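Side-chain contacts in L-threonine dehydrogenase (Flavobacterium frigidimaris, PDB 2YY7), which probably oxidises the 3-hydroxyl group of L-threonine, using NAD as the cofactor held in a Rossmann-type domain: residues Phe99-Leu104 with Lys111-Pro116; Glu155-His158 with Gly162-Val165; Ala149-Cys154 with Ser167-Gly172. All blocks are in the same frame, centred on the assembly; numbering follows the deposited sequence.

Overall arrangement
From the N terminus, the first loop to close is that of contact 1, where the chain turns after helix 87-106 and strand 112-118 runs back beneath the last turns of that helix, six residues lying between the segments. The chain continues to helix 142-161. Contact 3 joins the middle of this helix to strand 164-174, and contact 2 is nested inside the loop it closes, joining the last turns of the helix to the start of the strand across three residues. Strands 112-118 and 164-174 are parallel neighbours in the sheet, and a probable hydrogen bond from Ile113 N to Asp164 O links contacts 1 and 2. Contacts 1 and 3 each include residues that touch NAD.

Contact 1: residues Phe99-Leu104 with Lys111-Pro116. With NAD (nicotinamide-adenine-dinucleotide), chain E.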
loop_
_atom_site.group_PDB
_atom_site.type_symbol
_atom_site.label_atom_id
_atom_site.label_comp_id
_atom_site.label_asym_id
_atom_site.label_seq_id
_atom_site.Cartn_x
_atom_site.Cartn_y
_atom_site.Cartn_z
ATOM N N PHE A 99 -5.392 -4.159 11.860
ATOM C CA PHE A 99 -4.287 -4.034 12.809
ATOM C C PHE A 99 -4.664 -4.640 14.162
ATOM O O PHE A 99 -3.842 -5.305 14.801
ATOM C CB PHE A 99 -3.875 -2.567 12.996
ATOM C CG PHE A 99 -3.056 -2.010 11.858
ATOM C CD1 PHE A 99 -1.900 -2.660 11.429
ATOM C CD2 PHE A 99 -3.435 -0.829 11.222
ATOM C CE1 PHE A 99 -1.132 -2.144 10.381
ATOM C CE2 PHE A 99 -2.675 -0.304 10.175
ATOM C CZ PHE A 99 -1.521 -0.964 9.753
ATOM N N HIS A 100 -5.898 -4.410 14.602
ATOM C CA HIS A 100 -6.355 -4.969 15.880
ATOM C C HIS A 100 -6.310 -6.489 15.875
ATOM O O HIS A 100 -5.795 -7.103 16.808
ATOM C CB HIS A 100 -7.783 -4.531 16.195
ATOM C CG HIS A 100 -7.933 -3.053 16.367
ATOM N ND1 HIS A 100 -6.882 -2.238 16.730
ATOM C CD2 HIS A 100 -9.017 -2.250 16.263
ATOM C CE1 HIS A 100 -7.314 -0.994 16.841
ATOM N NE2 HIS A 100 -8.606 -0.975 16.564
ATOM N N VAL A 101 -6.857 -7.098 14.830
ATOM C CA VAL A 101 -6.869 -8.556 14.729
ATOM C C VAL A 101 -5.453 -9.116 14.572
ATOM O O VAL A 101 -5.125 -10.146 15.154
ATOM C CB VAL A 101 -7.749 -9.033 13.545
ATOM C CG1 VAL A 101 -7.651 -10.551 13.388
ATOM C CG2 VAL A 101 -9.196 -8.632 13.789
ATOM N N LEU A 102 -4.616 -8.432 13.796
ATOM C CA LEU A 102 -3.243 -8.885 13.598
ATOM C C LEU A 102 -2.475 -8.797 14.913
ATOM O O LEU A 102 -1.682 -9.684 15.234
ATOM C CB LEU A 102 -2.537 -8.052 12.516
ATOM C CG LEU A 102 -2.924 -8.289 11.049
ATOM C CD1 LEU A 102 -2.151 -7.319 10.155
ATOM C CD2 LEU A 102 -2.611 -9.731 10.643
ATOM N N ASN A 103 -2.712 -7.725 15.668
ATOM C CA ASN A 103 -2.049 -7.537 16.958
ATOM C C ASN A 103 -2.514 -8.591 17.970
ATOM O O ASN A 103 -1.760 -8.972 18.865
ATOM C CB ASN A 103 -2.311 -6.121 17.497
ATOM C CG ASN A 103 -1.357 -5.082 16.913
ATOM O OD1 ASN A 103 -1.667 -3.887 16.869
ATOM N ND2 ASN A 103 -0.184 -5.531 16.481
ATOM N N LEU A 104 -3.750 -9.065 17.839
ATOM C CA LEU A 104 -4.238 -10.097 18.752
ATOM C C LEU A 104 -3.455 -11.378 18.471
ATOM O O LEU A 104 -3.104 -12.123 19.388
ATOM C CB LEU A 104 -5.740 -10.365 18.557
ATOM C CG LEU A 104 -6.805 -9.686 19.442
ATOM C CD1 LEU A 104 -6.220 -9.342 20.802
ATOM C CD2 LEU A 104 -7.339 -8.444 18.775
ATOM N N LYS A 111 -5.097 -17.875 17.403
ATOM C CA LYS A 111 -4.167 -18.709 16.651
ATOM C C LYS A 111 -4.130 -18.497 15.142
ATOM O O LYS A 111 -3.065 -18.563 14.530
ATOM C CB LYS A 111 -4.474 -20.193 16.911
ATOM C CG LYS A 111 -4.384 -20.629 18.363
ATOM C CD LYS A 111 -4.625 -22.130 18.491
ATOM C CE LYS A 111 -4.510 -22.591 19.935
ATOM N NZ LYS A 111 -4.718 -24.064 20.079
ATOM N N LYS A 112 -5.289 -18.257 14.540
ATOM C CA LYS A 112 -5.361 -18.112 13.095
ATOM C C LYS A 112 -6.273 -16.967 12.660
ATOM O O LYS A 112 -7.227 -16.612 13.354
ATOM C CB LYS A 112 -5.862 -19.437 12.499
ATOM C CG LYS A 112 -5.774 -19.570 10.981
ATOM C CD LYS A 112 -6.363 -20.909 10.509
ATOM C CE LYS A 112 -5.600 -22.104 11.081
ATOM N NZ LYS A 112 -6.164 -23.418 10.621
ATOM N N ILE A 113 -5.975 -16.405 11.496
ATOM C CA ILE A 113 -6.760 -15.304 10.965
ATOM C C ILE A 113 -7.082 -15.476 9.495
ATOM O O ILE A 113 -6.248 -15.947 8.712
ATOM C CB ILE A 113 -5.999 -13.955 11.072
ATOM C CG1 ILE A 113 -5.789 -13.568 12.534
ATOM C CG2 ILE A 113 -6.773 -12.859 10.335
ATOM C CD1 ILE A 113 -4.854 -12.389 12.709
ATOM N N PHE A 114 -8.307 -15.115 9.131
ATOM C CA PHE A 114 -8.695 -15.094 7.735
ATOM C C PHE A 114 -9.098 -13.646 7.507
ATOM O O PHE A 114 -9.904 -13.090 8.260
ATOM C CB PHE A 114 -9.906 -15.961 7.390
ATOM C CG PHE A 114 -10.384 -15.747 5.968
ATOM C CD1 PHE A 114 -9.666 -16.280 4.894
ATOM C CD2 PHE A 114 -11.468 -14.910 5.698
ATOM C CE1 PHE A 114 -10.011 -15.981 3.575
ATOM C CE2 PHE A 114 -11.827 -14.600 4.379
ATOM C CZ PHE A 114 -11.093 -15.136 3.315
ATOM N N TRP A 115 -8.521 -13.036 6.484
ATOM C CA TRP A 115 -8.832 -11.661 6.137
ATOM C C TRP A 115 -8.873 -11.625 4.617
ATOM O O TRP A 115 -7.888 -11.938 3.957
ATOM C CB TRP A 115 -7.754 -10.713 6.655
ATOM C CG TRP A 115 -7.941 -9.315 6.148
ATOM C CD1 TRP A 115 -8.861 -8.398 6.572
ATOM C CD2 TRP A 115 -7.244 -8.709 5.057
ATOM N NE1 TRP A 115 -8.783 -7.260 5.809
ATOM C CE2 TRP A 115 -7.798 -7.425 4.870
ATOM C CE3 TRP A 115 -6.208 -9.131 4.212
ATOM C CZ2 TRP A 115 -7.346 -6.553 3.871
ATOM C CZ3 TRP A 115 -5.760 -8.264 3.217
ATOM C CH2 TRP A 115 -6.329 -6.990 3.058
ATOM N N PRO A 116 -10.021 -11.254 4.039
ATOM C CA PRO A 116 -10.098 -11.220 2.582
ATOM C C PRO A 116 -9.640 -9.921 1.942
ATOM O O PRO A 116 -9.896 -8.826 2.455
ATOM C CB PRO A 116 -11.569 -11.482 2.326
ATOM C CG PRO A 116 -12.214 -10.664 3.435
ATOM C CD PRO A 116 -11.346 -11.006 4.645
HETATM P PA NAD E . -20.887 -6.271 3.551
HETATM O O1A NAD E . -22.065 -6.956 2.949
HETATM O O2A NAD E . -20.837 -4.798 3.358
HETATM O O5B NAD E . -20.698 -6.697 5.063
HETATM C C5B NAD E . -19.915 -5.944 5.944
HETATM C C4B NAD E . -20.403 -6.163 7.355
HETATM O O4B NAD E . -19.472 -5.534 8.237
HETATM C C3B NAD E . -21.799 -5.538 7.589
HETATM O O3B NAD E . -22.718 -6.491 8.151
HETATM C C2B NAD E . -21.493 -4.341 8.499
HETATM O O2B NAD E . -22.557 -4.045 9.385
HETATM C C1B NAD E . -20.222 -4.820 9.217
HETATM N N9A NAD E . -19.460 -3.718 9.822
HETATM C C8A NAD E . -19.197 -2.478 9.241
HETATM N N7A NAD E . -18.496 -1.749 10.121
HETATM C C5A NAD E . -18.302 -2.513 11.219
HETATM C C6A NAD E . -17.680 -2.239 12.427
HETATM N N6A NAD E . -17.207 -1.037 12.678
HETATM N N1A NAD E . -17.656 -3.204 13.399
HETATM C C2A NAD E . -18.239 -4.445 13.190
HETATM N N3A NAD E . -18.889 -4.728 12.005
HETATM C C4A NAD E . -18.913 -3.748 11.044
HETATM O O3 NAD E . -19.548 -6.815 2.852
HETATM P PN NAD E . -19.220 -8.293 2.267
HETATM O O1N NAD E . -19.704 -9.386 3.175
HETATM O O2N NAD E . -19.560 -8.238 0.819
HETATM O O5D NAD E . -17.598 -8.288 2.336
HETATM C C5D NAD E . -16.908 -8.827 3.473
HETATM C C4D NAD E . -15.380 -8.765 3.199
HETATM O O4D NAD E . -15.087 -9.380 1.958
HETATM C C3D NAD E . -14.838 -7.338 3.069
HETATM O O3D NAD E . -13.508 -7.311 3.579
HETATM C C2D NAD E . -14.755 -7.126 1.576
HETATM O O2D NAD E . -13.844 -6.083 1.320
HETATM C C1D NAD E . -14.344 -8.511 1.076
HETATM N N1N NAD E . -14.707 -8.666 -0.351
HETATM C C2N NAD E . -16.035 -8.753 -0.716
HETATM C C3N NAD E . -16.367 -8.899 -2.059
HETATM C C7N NAD E . -17.796 -9.115 -2.476
HETATM O O7N NAD E . -18.010 -9.170 -3.844
HETATM N N7N NAD E . -18.804 -9.197 -1.589
HETATM C C4N NAD E . -15.357 -8.933 -3.039
HETATM C C5N NAD E . -14.015 -8.870 -2.651
HETATM C C6N NAD E . -13.695 -8.716 -1.316
#
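Apolar packing between Val101 and Ile113 carries this contact. Val101 CG1 lies anti to its own backbone N (chi1 175°), which brings this methyl down onto the strand, where it meets Ile113 CD1 at 3.4 Å, closer than usual for two carbons. The same methyl lies 3.6 Å from Ile113 CG1 and 3.9 Å from Ile113 CG2, so both branches of the isoleucine press on it as the two side chains slide past each other in opposite directions. Leu102 approaches differently: its side chain crosses that of Ile113 at about a right angle, and Leu102 CD2 comes to 4.0 Å from Ile113 CD1. The end of the isoleucine also reaches the helix backbone, its CD1 methyl lying 3.3 Å from Val101 O. With an alanine in place of Ile113, the gap opened beneath Val101 CG1 and Leu102 CD2 would probably weaken the seating of the helix on the strand.

Ile113 shares backbone hydrogen bonds with Asp164 and Arg166 of the parallel neighbour, strand 164-174. Further along, the segment reaches the cofactor: Pro116 CG touches the nicotinamide ribose, 3.5 Å from NAD O4D. Helix 87-106 packed on strand 112-118, which pairs in parallel with strand 71-74 before the helix, forms the helix-to-strand half of a beta-alpha-beta crossover of the Rossmann fold.

Contact 2: residues Glu155-His158 with Gly162-Val165; sequences EYYH and GVDV
Val163 O is approached by several donors where helix 142-161 turns into strand 164-174, the helix-to-strand half of a Rossmann beta-alpha-beta unit. His158 ND1 gives it a hydrogen bond of 3.0 Å, His158 CA adds a CA-H...O contact, and Val165 N adds a weak bond across the inverse gamma turn centred on Asp164. The imidazole has CG anti to the backbone N (chi1 171°), which carries the ring across to the Val163 carbonyl. The oxygen lies in the ring plane at its edge, whereas ND1 stands 37° out of the carbonyl plane, above it. The ring is also stacked with that of His237, a second restraint on its rotation.

The helix end is closed by backbone bonds. Val163 N donates almost straight to Tyr157 O at 3.2 Å, while Gly162 N reaches His158 O at 2.8 Å through a weak, bent bond. Gly162 leaves the helix with positive phi, a conformation that favours glycine, and thereby directs the chain back toward the sheet. Tyr157 and Val163 lie side by side and point the same way, their CB atoms 4.2 Å apart; Val163 CG2 meets the tyrosine ring at its edge, 4.2 Å from CD1.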
loop_
_atom_site.group_PDB
_atom_site.type_symbol
_atom_site.label_atom_id
_atom_site.label_comp_id
_atom_site.label_asym_id
_atom_site.label_seq_id
_atom_site.Cartn_x
_atom_site.Cartn_y
_atom_site.Cartn_z
ATOM N N GLU A 155 1.477 -10.017 5.338
ATOM C CA GLU A 155 2.728 -10.692 5.023
ATOM C C GLU A 155 3.802 -10.306 6.037
ATOM O O GLU A 155 4.599 -11.145 6.472
ATOM C CB GLU A 155 3.182 -10.313 3.616
ATOM C CG GLU A 155 4.328 -11.148 3.088
ATOM C CD GLU A 155 4.716 -10.753 1.681
ATOM O OE1 GLU A 155 5.268 -9.646 1.504
ATOM O OE2 GLU A 155 4.463 -11.543 0.751
ATOM N N TYR A 156 3.824 -9.029 6.411
ATOM C CA TYR A 156 4.798 -8.548 7.382
ATOM C C TYR A 156 4.598 -9.283 8.705
ATOM O O TYR A 156 5.543 -9.845 9.258
ATOM C CB TYR A 156 4.639 -7.044 7.619
ATOM C CG TYR A 156 5.750 -6.457 8.464
ATOM C CD1 TYR A 156 6.950 -6.047 7.881
ATOM C CD2 TYR A 156 5.620 -6.348 9.851
ATOM C CE1 TYR A 156 7.994 -5.541 8.654
ATOM C CE2 TYR A 156 6.666 -5.843 10.636
ATOM C CZ TYR A 156 7.846 -5.441 10.025
ATOM O OH TYR A 156 8.880 -4.932 10.779
ATOM N N TYR A 157 3.370 -9.270 9.218
ATOM C CA TYR A 157 3.074 -9.939 10.483
ATOM C C TYR A 157 3.411 -11.427 10.457
ATOM O O TYR A 157 3.821 -11.995 11.472
ATOM C CB TYR A 157 1.603 -9.740 10.865
ATOM C CG TYR A 157 1.355 -8.489 11.681
ATOM C CD1 TYR A 157 1.086 -8.567 13.047
ATOM C CD2 TYR A 157 1.399 -7.229 11.092
ATOM C CE1 TYR A 157 0.866 -7.425 13.806
ATOM C CE2 TYR A 157 1.180 -6.074 11.841
ATOM C CZ TYR A 157 0.912 -6.180 13.199
ATOM O OH TYR A 157 0.683 -5.043 13.946
ATOM N N HIS A 158 3.227 -12.064 9.308
ATOM C CA HIS A 158 3.555 -13.478 9.192
ATOM C C HIS A 158 5.067 -13.668 9.258
ATOM O O HIS A 158 5.576 -14.443 10.077
ATOM C CB HIS A 158 3.074 -14.060 7.866
ATOM C CG HIS A 158 3.576 -15.447 7.617
ATOM N ND1 HIS A 158 3.049 -16.551 8.253
ATOM C CD2 HIS A 158 4.609 -15.900 6.869
ATOM C CE1 HIS A 158 3.737 -17.625 7.907
ATOM N NE2 HIS A 158 4.690 -17.258 7.069
ATOM N N GLY A 162 5.476 -14.238 12.900
ATOM C CA GLY A 162 5.028 -15.619 12.793
ATOM C C GLY A 162 3.522 -15.817 12.855
ATOM O O GLY A 162 3.043 -16.922 13.127
ATOM N N VAL A 163 2.769 -14.755 12.596
ATOM C CA VAL A 163 1.312 -14.838 12.628
ATOM C C VAL A 163 0.735 -15.677 11.491
ATOM O O VAL A 163 1.113 -15.513 10.335
ATOM C CB VAL A 163 0.675 -13.436 12.554
ATOM C CG1 VAL A 163 -0.839 -13.559 12.327
ATOM C CG2 VAL A 163 0.973 -12.665 13.837
ATOM N N ASP A 164 -0.193 -16.569 11.822
ATOM C CA ASP A 164 -0.835 -17.400 10.808
ATOM C C ASP A 164 -2.042 -16.636 10.266
ATOM O O ASP A 164 -3.145 -16.747 10.804
ATOM C CB ASP A 164 -1.309 -18.725 11.410
ATOM C CG ASP A 164 -1.810 -19.710 10.355
ATOM O OD1 ASP A 164 -1.968 -19.327 9.175
ATOM O OD2 ASP A 164 -2.054 -20.879 10.711
ATOM N N VAL A 165 -1.826 -15.848 9.218
ATOM C CA VAL A 165 -2.908 -15.082 8.603
ATOM C C VAL A 165 -3.036 -15.510 7.146
ATOM O O VAL A 165 -2.059 -15.509 6.396
ATOM C CB VAL A 165 -2.651 -13.554 8.689
ATOM C CG1 VAL A 165 -1.268 -13.217 8.142
ATOM C CG2 VAL A 165 -3.734 -12.802 7.922
#

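Contact 3: residues Ala149-Cys154 with Ser167-Gly172; sequences AGERWC and SIRYPG. With NAD (nicotinamide-adenine-dinucleotide), chain E.
Arg169 reaches from the strand to Glu151 on the helix with its chain extended from CG to NE. From CB, the torsion chi1 (-64°) sets CG anti to the carbonyl carbon, and the chain then runs past the carboxylate: Arg169 CG lies 3.4 Å and Arg169 CD 3.6 Å from Glu151 OE1. At the guanidinium the contact becomes a side-on, two-bond salt bridge. Arg169 NE donates to Glu151 OE1 at 2.8 Å and Arg169 NH2 to Glu151 OE2 at 2.8 Å, both nearly straight. Each oxygen is met on its syn side and lies almost in the guanidinium plane. The two flat groups are only 19° apart, and the paired bonds fix the rotation of both. Arg169 NH1 is hydrogen-bonded to Asn241 OD1 and Gln133 O, while Glu151 OE1 accepts a further hydrogen bond from Ser117 OG. Both side chains are buried, and this network matches their charges and polar atoms within the protein.

One residue further on, the strand faces the cofactor, and Tyr170, Pro171 and Gly172 belong to the NAD pocket. Tyr170 CB lies 3.4 Å from NAD C5N, and the edge of its ring meets the nicotinamide, with CD2 3.7 Å from NAD C6N. Tyr170 O comes to 3.3 Å from NAD C5N.

The salt bridge thus ties helix 142-161 to strand 164-174, the helix-to-strand half of a Rossmann beta-alpha-beta unit. Ile168, whose CB points away from that helix, packs against helix 216-228, and Phe114 on the neighbouring strand 112-118 touches both Ile168 and Tyr170.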
loop_
_atom_site.group_PDB
_atom_site.type_symbol
_atom_site.label_atom_id
_atom_site.label_comp_id
_atom_site.label_asym_id
_atom_site.label_seq_id
_atom_site.Cartn_x
_atom_site.Cartn_y
_atom_site.Cartn_z
ATOM N N ALA A 149 -2.436 -2.361 1.118
ATOM C CA ALA A 149 -1.670 -2.128 2.344
ATOM C C ALA A 149 -1.969 -3.257 3.330
ATOM O O ALA A 149 -1.093 -3.688 4.090
ATOM C CB ALA A 149 -2.048 -0.781 2.952
ATOM N N GLY A 150 -3.213 -3.729 3.315
ATOM C CA GLY A 150 -3.602 -4.815 4.196
ATOM C C GLY A 150 -2.775 -6.046 3.884
ATOM O O GLY A 150 -2.252 -6.682 4.791
ATOM N N GLU A 151 -2.669 -6.389 2.600
ATOM C CA GLU A 151 -1.881 -7.544 2.167
ATOM C C GLU A 151 -0.432 -7.413 2.620
ATOM O O GLU A 151 0.149 -8.365 3.144
ATOM C CB GLU A 151 -1.904 -7.682 0.637
ATOM C CG GLU A 151 -3.253 -8.055 0.051
ATOM C CD GLU A 151 -3.165 -8.417 -1.426
ATOM O OE1 GLU A 151 -4.225 -8.593 -2.061
ATOM O OE2 GLU A 151 -2.034 -8.525 -1.950
ATOM N N ARG A 152 0.154 -6.238 2.400
ATOM C CA ARG A 152 1.540 -5.993 2.791
ATOM C C ARG A 152 1.730 -6.232 4.290
ATOM O O ARG A 152 2.715 -6.847 4.711
ATOM C CB ARG A 152 1.950 -4.557 2.445
ATOM C CG ARG A 152 1.933 -4.198 0.949
ATOM C CD ARG A 152 3.040 -4.902 0.156
ATOM N NE ARG A 152 2.643 -6.240 -0.274
ATOM C CZ ARG A 152 3.305 -7.354 0.013
ATOM N NH1 ARG A 152 4.413 -7.298 0.739
ATOM N NH2 ARG A 152 2.858 -8.525 -0.429
ATOM N N TRP A 153 0.792 -5.744 5.100
ATOM C CA TRP A 153 0.888 -5.918 6.543
ATOM C C TRP A 153 0.656 -7.363 6.985
ATOM O O TRP A 153 1.289 -7.827 7.933
ATOM C CB TRP A 153 -0.074 -4.966 7.266
ATOM C CG TRP A 153 0.488 -3.578 7.410
ATOM C CD1 TRP A 153 0.041 -2.433 6.800
ATOM C CD2 TRP A 153 1.613 -3.189 8.212
ATOM N NE1 TRP A 153 0.820 -1.358 7.178
ATOM C CE2 TRP A 153 1.790 -1.793 8.041
ATOM C CE3 TRP A 153 2.487 -3.885 9.059
ATOM C CZ2 TRP A 153 2.808 -1.080 8.690
ATOM C CZ3 TRP A 153 3.502 -3.174 9.705
ATOM C CH2 TRP A 153 3.651 -1.785 9.514
ATOM N N CYS A 154 -0.239 -8.080 6.309
ATOM C CA CYS A 154 -0.475 -9.482 6.662
ATOM C C CYS A 154 0.818 -10.264 6.464
ATOM O O CYS A 154 1.209 -11.074 7.310
ATOM C CB CYS A 154 -1.568 -10.097 5.783
ATOM S SG CYS A 154 -3.233 -9.583 6.216
ATOM N N SER A 167 -5.275 -15.232 3.406
ATOM C CA SER A 167 -6.121 -14.337 2.631
ATOM C C SER A 167 -6.326 -14.745 1.177
ATOM O O SER A 167 -5.512 -15.460 0.593
ATOM C CB SER A 167 -5.521 -12.928 2.657
ATOM O OG SER A 167 -6.335 -12.004 1.949
ATOM N N ILE A 168 -7.436 -14.285 0.609
ATOM C CA ILE A 168 -7.746 -14.521 -0.790
ATOM C C ILE A 168 -8.351 -13.247 -1.380
ATOM O O ILE A 168 -9.076 -12.508 -0.706
ATOM C CB ILE A 168 -8.726 -15.719 -1.001
ATOM C CG1 ILE A 168 -9.984 -15.544 -0.160
ATOM C CG2 ILE A 168 -8.036 -17.031 -0.634
ATOM C CD1 ILE A 168 -10.894 -16.767 -0.202
ATOM N N ARG A 169 -8.020 -12.981 -2.635
ATOM C CA ARG A 169 -8.528 -11.809 -3.326
ATOM C C ARG A 169 -9.839 -12.191 -4.016
ATOM O O ARG A 169 -9.849 -12.531 -5.199
ATOM C CB ARG A 169 -7.489 -11.324 -4.350
ATOM C CG ARG A 169 -6.166 -10.849 -3.731
ATOM C CD ARG A 169 -5.055 -10.743 -4.792
ATOM N NE ARG A 169 -3.788 -10.257 -4.239
ATOM C CZ ARG A 169 -2.593 -10.497 -4.777
ATOM N NH1 ARG A 169 -2.491 -11.219 -5.889
ATOM N NH2 ARG A 169 -1.495 -10.031 -4.196
ATOM N N TYR A 170 -10.947 -12.151 -3.273
ATOM C CA TYR A 170 -12.252 -12.504 -3.849
ATOM C C TYR A 170 -12.601 -11.667 -5.079
ATOM O O TYR A 170 -12.376 -10.456 -5.096
ATOM C CB TYR A 170 -13.412 -12.235 -2.883
ATOM C CG TYR A 170 -13.497 -12.989 -1.573
ATOM C CD1 TYR A 170 -13.484 -14.384 -1.522
ATOM C CD2 TYR A 170 -13.715 -12.291 -0.388
ATOM C CE1 TYR A 170 -13.696 -15.060 -0.303
ATOM C CE2 TYR A 170 -13.926 -12.948 0.815
ATOM C CZ TYR A 170 -13.916 -14.325 0.856
ATOM O OH TYR A 170 -14.130 -14.942 2.071
ATOM N N PRO A 171 -13.140 -12.300 -6.131
ATOM C CA PRO A 171 -13.513 -11.492 -7.293
ATOM C C PRO A 171 -14.918 -10.976 -6.932
ATOM O O PRO A 171 -15.313 -11.062 -5.772
ATOM C CB PRO A 171 -13.520 -12.506 -8.441
ATOM C CG PRO A 171 -13.819 -13.796 -7.774
ATOM C CD PRO A 171 -13.023 -13.724 -6.494
ATOM N N GLY A 172 -15.664 -10.429 -7.887
ATOM C CA GLY A 172 -17.005 -9.956 -7.563
ATOM C C GLY A 172 -17.865 -11.135 -7.127
ATOM O O GLY A 172 -17.954 -12.125 -7.853
HETATM P PA NAD E . -20.887 -6.271 3.551
HETATM O O1A NAD E . -22.065 -6.956 2.949
HETATM O O2A NAD E . -20.837 -4.798 3.358
HETATM O O5B NAD E . -20.698 -6.697 5.063
HETATM C C5B NAD E . -19.915 -5.944 5.944
HETATM C C4B NAD E . -20.403 -6.163 7.355
HETATM O O4B NAD E . -19.472 -5.534 8.237
HETATM C C3B NAD E . -21.799 -5.538 7.589
HETATM O O3B NAD E . -22.718 -6.491 8.151
HETATM C C2B NAD E . -21.493 -4.341 8.499
HETATM O O2B NAD E . -22.557 -4.045 9.385
HETATM C C1B NAD E . -20.222 -4.820 9.217
HETATM N N9A NAD E . -19.460 -3.718 9.822
HETATM C C8A NAD E . -19.197 -2.478 9.241
HETATM N N7A NAD E . -18.496 -1.749 10.121
HETATM C C5A NAD E . -18.302 -2.513 11.219
HETATM C C6A NAD E . -17.680 -2.239 12.427
HETATM N N6A NAD E . -17.207 -1.037 12.678
HETATM N N1A NAD E . -17.656 -3.204 13.399
HETATM C C2A NAD E . -18.239 -4.445 13.190
HETATM N N3A NAD E . -18.889 -4.728 12.005
HETATM C C4A NAD E . -18.913 -3.748 11.044
HETATM O O3 NAD E . -19.548 -6.815 2.852
HETATM P PN NAD E . -19.220 -8.293 2.267
HETATM O O1N NAD E . -19.704 -9.386 3.175
HETATM O O2N NAD E . -19.560 -8.238 0.819
HETATM O O5D NAD E . -17.598 -8.288 2.336
HETATM C C5D NAD E . -16.908 -8.827 3.473
HETATM C C4D NAD E . -15.380 -8.765 3.199
HETATM O O4D NAD E . -15.087 -9.380 1.958
HETATM C C3D NAD E . -14.838 -7.338 3.069
HETATM O O3D NAD E . -13.508 -7.311 3.579
HETATM C C2D NAD E . -14.755 -7.126 1.576
HETATM O O2D NAD E . -13.844 -6.083 1.320
HETATM C C1D NAD E . -14.344 -8.511 1.076
HETATM N N1N NAD E . -14.707 -8.666 -0.351
HETATM C C2N NAD E . -16.035 -8.753 -0.716
HETATM C C3N NAD E . -16.367 -8.899 -2.059
HETATM C C7N NAD E . -17.796 -9.115 -2.476
HETATM O O7N NAD E . -18.010 -9.170 -3.844
HETATM N N7N NAD E . -18.804 -9.197 -1.589
HETATM C C4N NAD E . -15.357 -8.933 -3.039
HETATM C C5N NAD E . -14.015 -8.870 -2.651
HETATM C C6N NAD E . -13.695 -8.716 -1.316
#